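PDB 3IIC: CheC domain protein from Shewanella loihica PV-4, which probably acts in chemotaxis as a CheX-like member of the CheC phosphatase superfamily, whose relatives dephosphorylate the response regulator CheY. Local coordinates for residues N32-D36 with Q134-M138; T65-E69 with S142-A147; D36-K40 with T126-K130. All blocks are in the same frame, centred on the assembly; numbering follows the deposited sequence.

Contact 1: residues N32-D36 with Q134-M138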
ATOM      1  N   ASN A  32      -0.723 -11.702 -15.757  1.00 37.79           N
ATOM      2  CA  ASN A  32       0.011 -12.698 -14.995  1.00 38.17           C
ATOM      3  C   ASN A  32      -0.958 -13.057 -13.858  1.00 38.19           C
ATOM      4  O   ASN A  32      -1.454 -12.180 -13.139  1.00 38.13           O
ATOM      5  CB  ASN A  32       1.358 -12.152 -14.505  1.00 38.10           C
ATOM      6  CG  ASN A  32       2.260 -13.236 -13.929  1.00 37.52           C
ATOM      7  OD1 ASN A  32       1.861 -13.970 -13.053  1.00 35.32           O
ATOM      8  ND2 ASN A  32       3.496 -13.313 -14.408  1.00 39.13           N
ATOM      9  N   LEU A  33      -1.236 -14.343 -13.737  1.00 38.50           N
ATOM     10  CA  LEU A  33      -2.149 -14.904 -12.735  1.00 39.24           C
ATOM     11  C   LEU A  33      -1.412 -15.687 -11.641  1.00 40.04           C
ATOM     12  O   LEU A  33      -2.059 -16.210 -10.746  1.00 41.13           O
ATOM     13  CB  LEU A  33      -3.151 -15.843 -13.433  1.00 39.01           C
ATOM     14  CG  LEU A  33      -3.884 -15.326 -14.682  1.00 37.89           C
ATOM     15  CD1 LEU A  33      -4.720 -16.424 -15.336  1.00 35.07           C
ATOM     16  CD2 LEU A  33      -4.726 -14.139 -14.339  1.00 36.57           C
ATOM     17  N   LYS A  34      -0.073 -15.727 -11.689  1.00 40.58           N
ATOM     18  CA  LYS A  34       0.754 -16.534 -10.796  1.00 40.53           C
ATOM     19  C   LYS A  34       1.783 -15.814  -9.934  1.00 41.22           C
ATOM     20  O   LYS A  34       2.051 -16.275  -8.833  1.00 40.80           O
ATOM     21  CB  LYS A  34       1.526 -17.543 -11.656  1.00 40.40           C
ATOM     22  CG  LYS A  34       0.658 -18.560 -12.430  1.00 40.00           C
ATOM     23  CD  LYS A  34      -0.121 -19.548 -11.548  1.00 39.29           C
ATOM     24  CE  LYS A  34       0.799 -20.419 -10.713  1.00 39.89           C
ATOM     25  NZ  LYS A  34       0.078 -21.542 -10.057  1.00 41.31           N
ATOM     26  N   LYS A  35       2.372 -14.719 -10.433  1.00 41.76           N
ATOM     27  CA  LYS A  35       3.516 -14.080  -9.785  1.00 42.12           C
ATOM     28  C   LYS A  35       3.475 -12.570  -9.960  1.00 42.00           C
ATOM     29  O   LYS A  35       3.241 -12.081 -11.070  1.00 41.23           O
ATOM     30  CB  LYS A  35       4.826 -14.632 -10.397  1.00 42.55           C
ATOM     31  CG  LYS A  35       6.148 -14.152  -9.767  1.00 44.87           C
ATOM     32  CD  LYS A  35       6.505 -14.888  -8.478  1.00 48.60           C
ATOM     33  CE  LYS A  35       7.493 -14.099  -7.581  1.00 49.96           C
ATOM     34  NZ  LYS A  35       6.815 -13.018  -6.766  1.00 50.53           N
ATOM     35  N   ASP A  36       3.693 -11.861  -8.840  1.00 41.52           N
ATOM     36  CA  ASP A  36       3.784 -10.415  -8.800  1.00 41.08           C
ATOM     37  C   ASP A  36       5.214 -10.045  -8.368  1.00 41.06           C
ATOM     38  O   ASP A  36       6.097 -10.898  -8.330  1.00 40.28           O
ATOM     39  CB  ASP A  36       2.671  -9.804  -7.929  1.00 41.11           C
ATOM     40  CG  ASP A  36       2.773 -10.161  -6.438  1.00 39.23           C
ATOM     41  OD1 ASP A  36       3.798 -10.662  -5.947  1.00 35.42           O
ATOM     42  OD2 ASP A  36       1.781  -9.931  -5.741  1.00 36.53           O
ATOM     43  N   GLN A 134      -6.143 -15.571  -4.892  1.00 39.99           N
ATOM     44  CA  GLN A 134      -5.820 -15.545  -6.311  1.00 39.51           C
ATOM     45  C   GLN A 134      -5.419 -14.117  -6.659  1.00 38.75           C
ATOM     46  O   GLN A 134      -5.989 -13.164  -6.130  1.00 37.49           O
ATOM     47  CB  GLN A 134      -7.005 -16.019  -7.147  1.00 39.49           C
ATOM     48  N   LYS A 135      -4.435 -13.990  -7.545  1.00 38.98           N
ATOM     49  CA  LYS A 135      -3.885 -12.698  -8.007  1.00 38.90           C
ATOM     50  C   LYS A 135      -4.025 -12.552  -9.503  1.00 38.12           C
ATOM     51  O   LYS A 135      -3.966 -13.533 -10.229  1.00 38.07           O
ATOM     52  CB  LYS A 135      -2.382 -12.631  -7.749  1.00 39.41           C
ATOM     53  CG  LYS A 135      -1.943 -12.898  -6.352  1.00 41.25           C
ATOM     54  CD  LYS A 135      -0.436 -12.743  -6.247  1.00 42.42           C
ATOM     55  CE  LYS A 135       0.006 -12.846  -4.807  1.00 42.53           C
ATOM     56  NZ  LYS A 135       1.472 -12.636  -4.671  1.00 41.92           N
ATOM     57  N   ILE A 136      -4.204 -11.321  -9.954  1.00 37.78           N
ATOM     58  CA  ILE A 136      -4.175 -10.977 -11.374  1.00 37.72           C
ATOM     59  C   ILE A 136      -3.379  -9.664 -11.462  1.00 37.88           C
ATOM     60  O   ILE A 136      -3.614  -8.758 -10.665  1.00 37.27           O
ATOM     61  CB  ILE A 136      -5.587 -10.884 -12.068  1.00 37.26           C
ATOM     62  CG1 ILE A 136      -5.428 -10.527 -13.561  1.00 37.08           C
ATOM     63  CG2 ILE A 136      -6.483  -9.885 -11.380  1.00 37.06           C
ATOM     64  CD1 ILE A 136      -6.632 -10.839 -14.482  1.00 34.86           C
ATOM     65  N   ILE A 137      -2.374  -9.632 -12.345  1.00 38.15           N
ATOM     66  CA  ILE A 137      -1.593  -8.425 -12.636  1.00 38.19           C
ATOM     67  C   ILE A 137      -1.755  -8.219 -14.136  1.00 38.23           C
ATOM     68  O   ILE A 137      -1.332  -9.076 -14.926  1.00 37.11           O
ATOM     69  CB  ILE A 137      -0.091  -8.522 -12.256  1.00 38.65           C
ATOM     70  CG1 ILE A 137       0.077  -9.026 -10.808  1.00 38.18           C
ATOM     71  CG2 ILE A 137       0.586  -7.152 -12.501  1.00 36.68           C
ATOM     72  CD1 ILE A 137       0.028 -10.534 -10.659  1.00 38.18           C
HETATM   73  N   MSE A 138      -2.435  -7.131 -14.504  1.00 38.10           N
HETATM   74  CA  MSE A 138      -2.723  -6.818 -15.887  1.00 38.61           C
HETATM   75  C   MSE A 138      -2.047  -5.528 -16.371  1.00 38.46           C
HETATM   76  O   MSE A 138      -2.267  -4.488 -15.772  1.00 37.96           O
HETATM   77  CB  MSE A 138      -4.218  -6.675 -16.118  1.00 38.57           C
HETATM   78  CG  MSE A 138      -4.504  -6.314 -17.585  1.00 40.32           C
HETATM   79 SE   MSE A 138      -6.207  -6.771 -18.224  0.75 38.54          SE
HETATM   80  CE  MSE A 138      -6.005  -8.675 -18.197  1.00 39.46           C
TER
HETATM   81  O   HOH W   1       3.423 -13.615  -6.308  1.00 47.80           O
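Asp36 and Lys135 meet with their side chains at about a right angle: the extended lysine reaches across the carboxylate, and NZ comes in from above its plane to form a salt bridge with OD2 of Asp36 at 2.9 Å. CG of Asp36 stands between its own backbone N and carbonyl carbon (chi1 66°), which turns the acid toward the strand. Water 1 ties the group together, accepting from Lys135 NZ and from the backbone N of Asp36, and Lys35 makes a long ion pair with the same carboxylate. A methionine in place of Lys135 would probably cost Asp36 its close countercharge, leaving Lys35 at long range and the acid Glu150 nearby, and rob His129 O of the lysine's bond. Beneath the salt bridge, CD1 of Ile137 lies 3.9 Å from CB of Asp36 and 3.6 Å from the backbone O of Lys35. Leu33 and Ile136 run side by side, pointing the same way, with Leu33 CD2 3.8 Å from Ile136 CG1. Asn32 serves twice: its backbone N and O exchange nearly straight bonds with O and N of Ile137, while its OD1 accepts from the backbone N of Lys34 and of Lys35, folding the chain over into a turn. What results is a single antiparallel bridge to strand 134-141 in which Asn32 also opens an Asx turn, with a salt-bridge network beside it.

Contact 2: residues T65-E69 with S142-A147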
ATOM      1  N   THR A  65       6.297   8.612 -17.453  1.00 34.88           N
ATOM      2  CA  THR A  65       5.866   9.274 -18.706  1.00 34.43           C
ATOM      3  C   THR A  65       4.347   9.204 -18.920  1.00 34.22           C
ATOM      4  O   THR A  65       3.754  10.155 -19.405  1.00 34.52           O
ATOM      5  CB  THR A  65       6.588   8.723 -19.963  1.00 34.15           C
ATOM      6  OG1 THR A  65       6.419   7.306 -19.994  1.00 36.13           O
ATOM      7  CG2 THR A  65       8.088   9.059 -19.967  1.00 32.22           C
ATOM      8  N   LEU A  66       3.727   8.095 -18.517  1.00 34.60           N
ATOM      9  CA  LEU A  66       2.285   7.911 -18.661  1.00 34.29           C
ATOM     10  C   LEU A  66       1.487   8.820 -17.728  1.00 34.10           C
ATOM     11  O   LEU A  66       0.565   9.479 -18.184  1.00 33.84           O
ATOM     12  CB  LEU A  66       1.883   6.435 -18.444  1.00 34.17           C
ATOM     13  CG  LEU A  66       0.366   6.135 -18.468  1.00 34.48           C
ATOM     14  CD1 LEU A  66      -0.344   6.705 -19.729  1.00 32.96           C
ATOM     15  CD2 LEU A  66       0.089   4.639 -18.268  1.00 33.74           C
ATOM     16  N   ILE A  67       1.825   8.834 -16.437  1.00 34.39           N
ATOM     17  CA  ILE A  67       1.091   9.647 -15.463  1.00 34.35           C
ATOM     18  C   ILE A  67       1.285  11.132 -15.700  1.00 34.81           C
ATOM     19  O   ILE A  67       0.341  11.894 -15.498  1.00 35.16           O
ATOM     20  CB  ILE A  67       1.389   9.255 -13.974  1.00 35.06           C
ATOM     21  CG1 ILE A  67       0.322   9.831 -13.040  1.00 34.52           C
ATOM     22  CG2 ILE A  67       2.841   9.628 -13.556  1.00 34.33           C
ATOM     23  CD1 ILE A  67      -1.118   9.343 -13.343  1.00 33.64           C
ATOM     24  N   LEU A  68       2.485  11.541 -16.137  1.00 34.86           N
ATOM     25  CA  LEU A  68       2.729  12.955 -16.491  1.00 35.06           C
ATOM     26  C   LEU A  68       1.951  13.368 -17.764  1.00 35.11           C
ATOM     27  O   LEU A  68       1.530  14.503 -17.858  1.00 34.85           O
ATOM     28  CB  LEU A  68       4.248  13.294 -16.549  1.00 34.70           C
ATOM     29  CG  LEU A  68       5.047  13.059 -15.237  1.00 33.39           C
ATOM     30  CD1 LEU A  68       6.524  13.562 -15.325  1.00 31.17           C
ATOM     31  CD2 LEU A  68       4.351  13.716 -14.049  1.00 32.64           C
ATOM     32  N   GLU A  69       1.748  12.457 -18.721  1.00 35.77           N
ATOM     33  CA  GLU A  69       0.912  12.755 -19.900  1.00 36.09           C
ATOM     34  C   GLU A  69      -0.574  12.867 -19.512  1.00 36.40           C
ATOM     35  O   GLU A  69      -1.295  13.745 -20.036  1.00 35.83           O
ATOM     36  CB  GLU A  69       1.078  11.711 -21.006  1.00 35.93           C
ATOM     37  CG  GLU A  69       0.248  12.043 -22.286  1.00 37.98           C
ATOM     38  CD  GLU A  69       0.618  13.364 -22.962  1.00 37.90           C
ATOM     39  OE1 GLU A  69       1.733  13.876 -22.730  1.00 38.96           O
ATOM     40  OE2 GLU A  69      -0.220  13.884 -23.731  1.00 39.89           O
ATOM     41  N   SER A 142       0.253   2.107 -23.846  1.00 40.65           N
ATOM     42  CA  SER A 142       0.026   3.221 -24.761  1.00 40.51           C
ATOM     43  C   SER A 142       1.352   3.783 -25.261  1.00 40.03           C
ATOM     44  O   SER A 142       2.412   3.459 -24.747  1.00 39.86           O
ATOM     45  CB  SER A 142      -0.746   4.367 -24.082  1.00 40.42           C
ATOM     46  OG  SER A 142       0.049   5.010 -23.100  1.00 41.22           O
ATOM     47  N   ILE A 143       1.255   4.694 -26.219  1.00 39.71           N
ATOM     48  CA  ILE A 143       2.420   5.424 -26.739  1.00 39.41           C
ATOM     49  C   ILE A 143       3.159   6.271 -25.648  1.00 39.31           C
ATOM     50  O   ILE A 143       4.313   6.656 -25.840  1.00 39.72           O
ATOM     51  CB  ILE A 143       2.044   6.280 -28.008  1.00 39.50           C
ATOM     52  CG1 ILE A 143       1.058   7.426 -27.670  1.00 38.54           C
ATOM     53  CG2 ILE A 143       1.475   5.368 -29.126  1.00 38.16           C
ATOM     54  CD1 ILE A 143       0.622   8.258 -28.878  1.00 37.35           C
ATOM     55  N   TYR A 144       2.501   6.543 -24.513  1.00 38.93           N
ATOM     56  CA  TYR A 144       3.096   7.303 -23.399  1.00 38.42           C
ATOM     57  C   TYR A 144       3.625   6.453 -22.251  1.00 37.76           C
ATOM     58  O   TYR A 144       4.156   7.014 -21.313  1.00 37.39           O
ATOM     59  CB  TYR A 144       2.085   8.304 -22.856  1.00 38.65           C
ATOM     60  CG  TYR A 144       1.500   9.158 -23.923  1.00 38.49           C
ATOM     61  CD1 TYR A 144       2.241  10.199 -24.493  1.00 37.85           C
ATOM     62  CD2 TYR A 144       0.191   8.944 -24.372  1.00 39.83           C
ATOM     63  CE1 TYR A 144       1.699  11.010 -25.479  1.00 38.17           C
ATOM     64  CE2 TYR A 144      -0.374   9.771 -25.366  1.00 40.42           C
ATOM     65  CZ  TYR A 144       0.394  10.790 -25.914  1.00 39.61           C
ATOM     66  OH  TYR A 144      -0.148  11.574 -26.904  1.00 41.95           O
ATOM     67  N   GLY A 145       3.484   5.128 -22.334  1.00 37.80           N
ATOM     68  CA  GLY A 145       3.951   4.187 -21.317  1.00 37.83           C
ATOM     69  C   GLY A 145       2.850   3.256 -20.829  1.00 38.10           C
ATOM     70  O   GLY A 145       1.717   3.305 -21.305  1.00 37.91           O
ATOM     71  N   THR A 146       3.190   2.471 -19.806  1.00 38.75           N
ATOM     72  CA  THR A 146       2.375   1.357 -19.303  1.00 38.48           C
ATOM     73  C   THR A 146       1.852   1.566 -17.887  1.00 38.42           C
ATOM     74  O   THR A 146       2.556   2.124 -17.033  1.00 38.60           O
ATOM     75  CB  THR A 146       3.251   0.060 -19.342  1.00 38.64           C
ATOM     76  OG1 THR A 146       3.740  -0.148 -20.669  1.00 38.71           O
ATOM     77  CG2 THR A 146       2.482  -1.191 -18.882  1.00 37.97           C
ATOM     78  N   ALA A 147       0.599   1.167 -17.653  1.00 38.31           N
ATOM     79  CA  ALA A 147       0.017   1.138 -16.308  1.00 38.19           C
ATOM     80  C   ALA A 147      -0.187  -0.337 -15.994  1.00 38.26           C
ATOM     81  O   ALA A 147      -0.367  -1.148 -16.899  1.00 38.43           O
ATOM     82  CB  ALA A 147      -1.297   1.912 -16.202  1.00 37.79           C
TER
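Tyr144 lays its ring against Glu69. CG of Glu69 sits 3.4 Å from the centroid of the Tyr144 ring, only 9° off the normal, a CH-pi contact over the middle of one face; the opposite face carries CG1 of Ile143 nearer the rim. With CG anti to the backbone N (chi1 -178°) and a bend at the next torsion, the Glu69 chain turns so that its carboxylate stacks almost parallel to the ring, the planes 9° apart. The acid's charge is met by Lys73, which also makes a weak hydrogen bond to the tyrosine hydroxyl, and Asn72 takes the other oxygen, which probably helps hold the carboxylate flat over the ring. Leu66 fills the inner side, where CD2 reaches CB of Ala147 at 3.7 Å and CD1 comes to 3.8 Å from OG of Ser142; buried Glu69 and Leu66 together make the tight part of the contact. Gly145 fits here because a CB would lie tight against Thr65 OG1 and Leu66 CB and press on the preceding carbonyl. The solvent side is at Thr65, an exposed residue of which the loop covers little, yet even here OG1 donates to the backbone O of Tyr144 at 2.6 Å, tilted from the carbonyl plane. Inside the loop, OG of Ser142 accepts from the N of Tyr144 and donates to the O of Gly145, 3.0 Å away. The start of helix 64-75 thus docks on a type I beta turn that also holds an ST turn at Ser142, in the hairpin connection between strands 134-141 and 147-154.

Contact 3: residues D36-K40 with T126-K130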
ATOM      1  N   ASP A  36       3.693 -11.861  -8.840  1.00 41.52           N
ATOM      2  CA  ASP A  36       3.784 -10.415  -8.800  1.00 41.08           C
ATOM      3  C   ASP A  36       5.214 -10.045  -8.368  1.00 41.06           C
ATOM      4  O   ASP A  36       6.097 -10.898  -8.330  1.00 40.28           O
ATOM      5  CB  ASP A  36       2.671  -9.804  -7.929  1.00 41.11           C
ATOM      6  CG  ASP A  36       2.773 -10.161  -6.438  1.00 39.23           C
ATOM      7  OD1 ASP A  36       3.798 -10.662  -5.947  1.00 35.42           O
ATOM      8  OD2 ASP A  36       1.781  -9.931  -5.741  1.00 36.53           O
ATOM      9  N   ASN A  37       5.427  -8.772  -8.055  1.00 41.33           N
ATOM     10  CA  ASN A  37       6.741  -8.215  -7.704  1.00 41.53           C
ATOM     11  C   ASN A  37       7.680  -8.229  -8.926  1.00 41.24           C
ATOM     12  O   ASN A  37       8.900  -8.298  -8.794  1.00 41.41           O
ATOM     13  CB  ASN A  37       7.360  -8.922  -6.473  1.00 41.09           C
ATOM     14  CG  ASN A  37       8.310  -8.026  -5.704  1.00 41.73           C
ATOM     15  OD1 ASN A  37       8.044  -6.839  -5.501  1.00 39.60           O
ATOM     16  ND2 ASN A  37       9.408  -8.597  -5.244  1.00 42.62           N
ATOM     17  N   LEU A  38       7.077  -8.154 -10.114  1.00 41.20           N
ATOM     18  CA  LEU A  38       7.784  -8.177 -11.396  1.00 41.29           C
ATOM     19  C   LEU A  38       7.648  -6.840 -12.132  1.00 40.59           C
ATOM     20  O   LEU A  38       8.627  -6.299 -12.595  1.00 40.86           O
ATOM     21  CB  LEU A  38       7.252  -9.334 -12.257  1.00 41.34           C
ATOM     22  CG  LEU A  38       7.341 -10.770 -11.725  1.00 39.68           C
ATOM     23  CD1 LEU A  38       6.738 -11.704 -12.750  1.00 40.05           C
ATOM     24  CD2 LEU A  38       8.759 -11.173 -11.436  1.00 38.28           C
ATOM     25  N   ALA A  39       6.442  -6.302 -12.214  1.00 40.33           N
ATOM     26  CA  ALA A  39       6.198  -5.063 -12.938  1.00 40.37           C
ATOM     27  C   ALA A  39       6.821  -3.874 -12.190  1.00 40.07           C
ATOM     28  O   ALA A  39       6.736  -3.789 -10.981  1.00 40.58           O
ATOM     29  CB  ALA A  39       4.682  -4.852 -13.164  1.00 40.33           C
ATOM     30  N   LYS A  40       7.488  -2.999 -12.925  1.00 39.33           N
ATOM     31  CA  LYS A  40       8.101  -1.804 -12.385  1.00 39.30           C
ATOM     32  C   LYS A  40       7.310  -0.563 -12.760  1.00 38.26           C
ATOM     33  O   LYS A  40       6.737  -0.490 -13.835  1.00 38.95           O
ATOM     34  CB  LYS A  40       9.563  -1.687 -12.835  1.00 39.61           C
ATOM     35  CG  LYS A  40      10.435  -2.744 -12.161  1.00 40.67           C
ATOM     36  CD  LYS A  40      11.867  -2.742 -12.611  1.00 42.21           C
ATOM     37  CE  LYS A  40      12.662  -3.739 -11.759  1.00 43.02           C
ATOM     38  NZ  LYS A  40      13.974  -4.027 -12.351  1.00 43.92           N
ATOM     39  N   THR A 126       8.599  -2.124  -7.225  1.00 36.05           N
ATOM     40  CA  THR A 126       7.778  -3.303  -7.482  1.00 36.21           C
ATOM     41  C   THR A 126       6.846  -3.484  -6.316  1.00 36.54           C
ATOM     42  O   THR A 126       7.093  -2.954  -5.208  1.00 36.56           O
ATOM     43  CB  THR A 126       8.612  -4.585  -7.693  1.00 36.46           C
ATOM     44  OG1 THR A 126       9.493  -4.779  -6.580  1.00 35.32           O
ATOM     45  CG2 THR A 126       9.409  -4.490  -9.000  1.00 35.82           C
ATOM     46  N   ILE A 127       5.793  -4.249  -6.572  1.00 36.73           N
ATOM     47  CA  ILE A 127       4.676  -4.467  -5.644  1.00 37.28           C
ATOM     48  C   ILE A 127       4.361  -5.950  -5.485  1.00 36.90           C
ATOM     49  O   ILE A 127       4.206  -6.642  -6.485  1.00 36.60           O
ATOM     50  CB  ILE A 127       3.403  -3.729  -6.164  1.00 37.87           C
ATOM     51  CG1 ILE A 127       3.682  -2.213  -6.225  1.00 39.37           C
ATOM     52  CG2 ILE A 127       2.150  -4.043  -5.288  1.00 36.82           C
ATOM     53  CD1 ILE A 127       2.527  -1.382  -6.672  1.00 41.94           C
ATOM     54  N   ALA A 128       4.301  -6.401  -4.226  1.00 36.26           N
ATOM     55  CA  ALA A 128       3.958  -7.770  -3.853  1.00 36.67           C
ATOM     56  C   ALA A 128       2.741  -7.719  -2.936  1.00 36.58           C
ATOM     57  O   ALA A 128       2.788  -7.072  -1.896  1.00 36.88           O
ATOM     58  CB  ALA A 128       5.114  -8.454  -3.144  1.00 35.88           C
ATOM     59  N   HIS A 129       1.638  -8.349  -3.346  1.00 36.58           N
ATOM     60  CA  HIS A 129       0.439  -8.472  -2.495  1.00 35.70           C
ATOM     61  C   HIS A 129       0.659  -9.781  -1.787  1.00 36.32           C
ATOM     62  O   HIS A 129       0.696 -10.807  -2.429  1.00 36.92           O
ATOM     63  CB  HIS A 129      -0.819  -8.540  -3.335  1.00 35.72           C
ATOM     64  CG  HIS A 129      -1.187  -7.254  -3.976  1.00 34.58           C
ATOM     65  ND1 HIS A 129      -2.461  -6.739  -3.907  1.00 35.70           N
ATOM     66  CD2 HIS A 129      -0.448  -6.357  -4.677  1.00 35.37           C
ATOM     67  CE1 HIS A 129      -2.503  -5.601  -4.592  1.00 38.91           C
ATOM     68  NE2 HIS A 129      -1.292  -5.347  -5.068  1.00 34.69           N
ATOM     69  N   LYS A 130       0.820  -9.753  -0.469  1.00 37.19           N
ATOM     70  CA  LYS A 130       1.126 -10.950   0.311  1.00 38.32           C
ATOM     71  C   LYS A 130      -0.157 -11.660   0.812  1.00 38.94           C
ATOM     72  O   LYS A 130      -0.660 -11.379   1.904  1.00 38.43           O
ATOM     73  CB  LYS A 130       2.097 -10.596   1.454  1.00 38.05           C
ATOM     74  CG  LYS A 130       3.424 -10.034   0.961  1.00 38.63           C
ATOM     75  CD  LYS A 130       4.216 -11.016   0.067  1.00 38.71           C
ATOM     76  CE  LYS A 130       5.625 -10.512  -0.215  1.00 39.75           C
ATOM     77  NZ  LYS A 130       6.444 -11.372  -1.135  1.00 38.13           N
TER
HETATM   78  O   HOH W   2       4.068 -11.629  -3.543  0.50 16.69           O
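OD2 of Asp36 is gripped from both faces of the carboxylate: the backbone N of His129 donates to it at 2.9 Å, on the face opposite the one that Lys135 holds. The His129 bond is straight at the hydrogen (164°) but arrives from above the carboxylate plane. OD1, the other oxygen, lies over Ala128, 3.8 Å from its CB, and takes a hydrogen bond from water 2, which is 2.6 Å from OD1; Lys130 NZ makes a weak bond to the same water. One residue on, the chain turns through a positive phi at Asn37, and its side chain crosses that of Thr126 at about a right angle. The Thr126 hydroxyl, OG1, donates to OD1 of Asn37 at 2.7 Å, well above the amide plane, while the backbone N of Asn37 makes only a weak bond to O of Ile127. The amide is pinned at its other end too, since ND2 donates to Glu84 of the second subunit. CG2 of Thr126 stands anti to its carbonyl carbon, and that torsion carries the methyl to 3.4 Å from the backbone O of Ala39 and alongside the Lys40 chain, 3.8 Å from its CG. The His129 ring reaches strand 54-62, where ND1 is hydrogen-bonded to Ser57 and NE2 to Ser59. Thr126, Ala128 and His129 also pair with an antiparallel strand of the second subunit, and Lys130 forms salt bridges with Glu84 and Asp88 of that chain. Here a loop lies along a strand that carries the beta sheet across the dimer interface.

From the N terminus, the loop after strand 27-28 is bound first to strand 134-141 in contact 1 and then, at the shared Asp36, to strand 125-129 in contact 3. Since those two strands follow each other in the chain, contact 3 closes the smaller ring, from 36-40 to 126-130, inside the larger one that contact 1 closes; their centres lie about 9 Å apart. Contact 2 starts later, on helix 64-75, and ends beyond strand 134-141, so its closure crosses both of the others. It ties that helix to the connection between the last two strands, about 21 Å from contact 1, centre to centre, whereas contact 3 borders the second subunit.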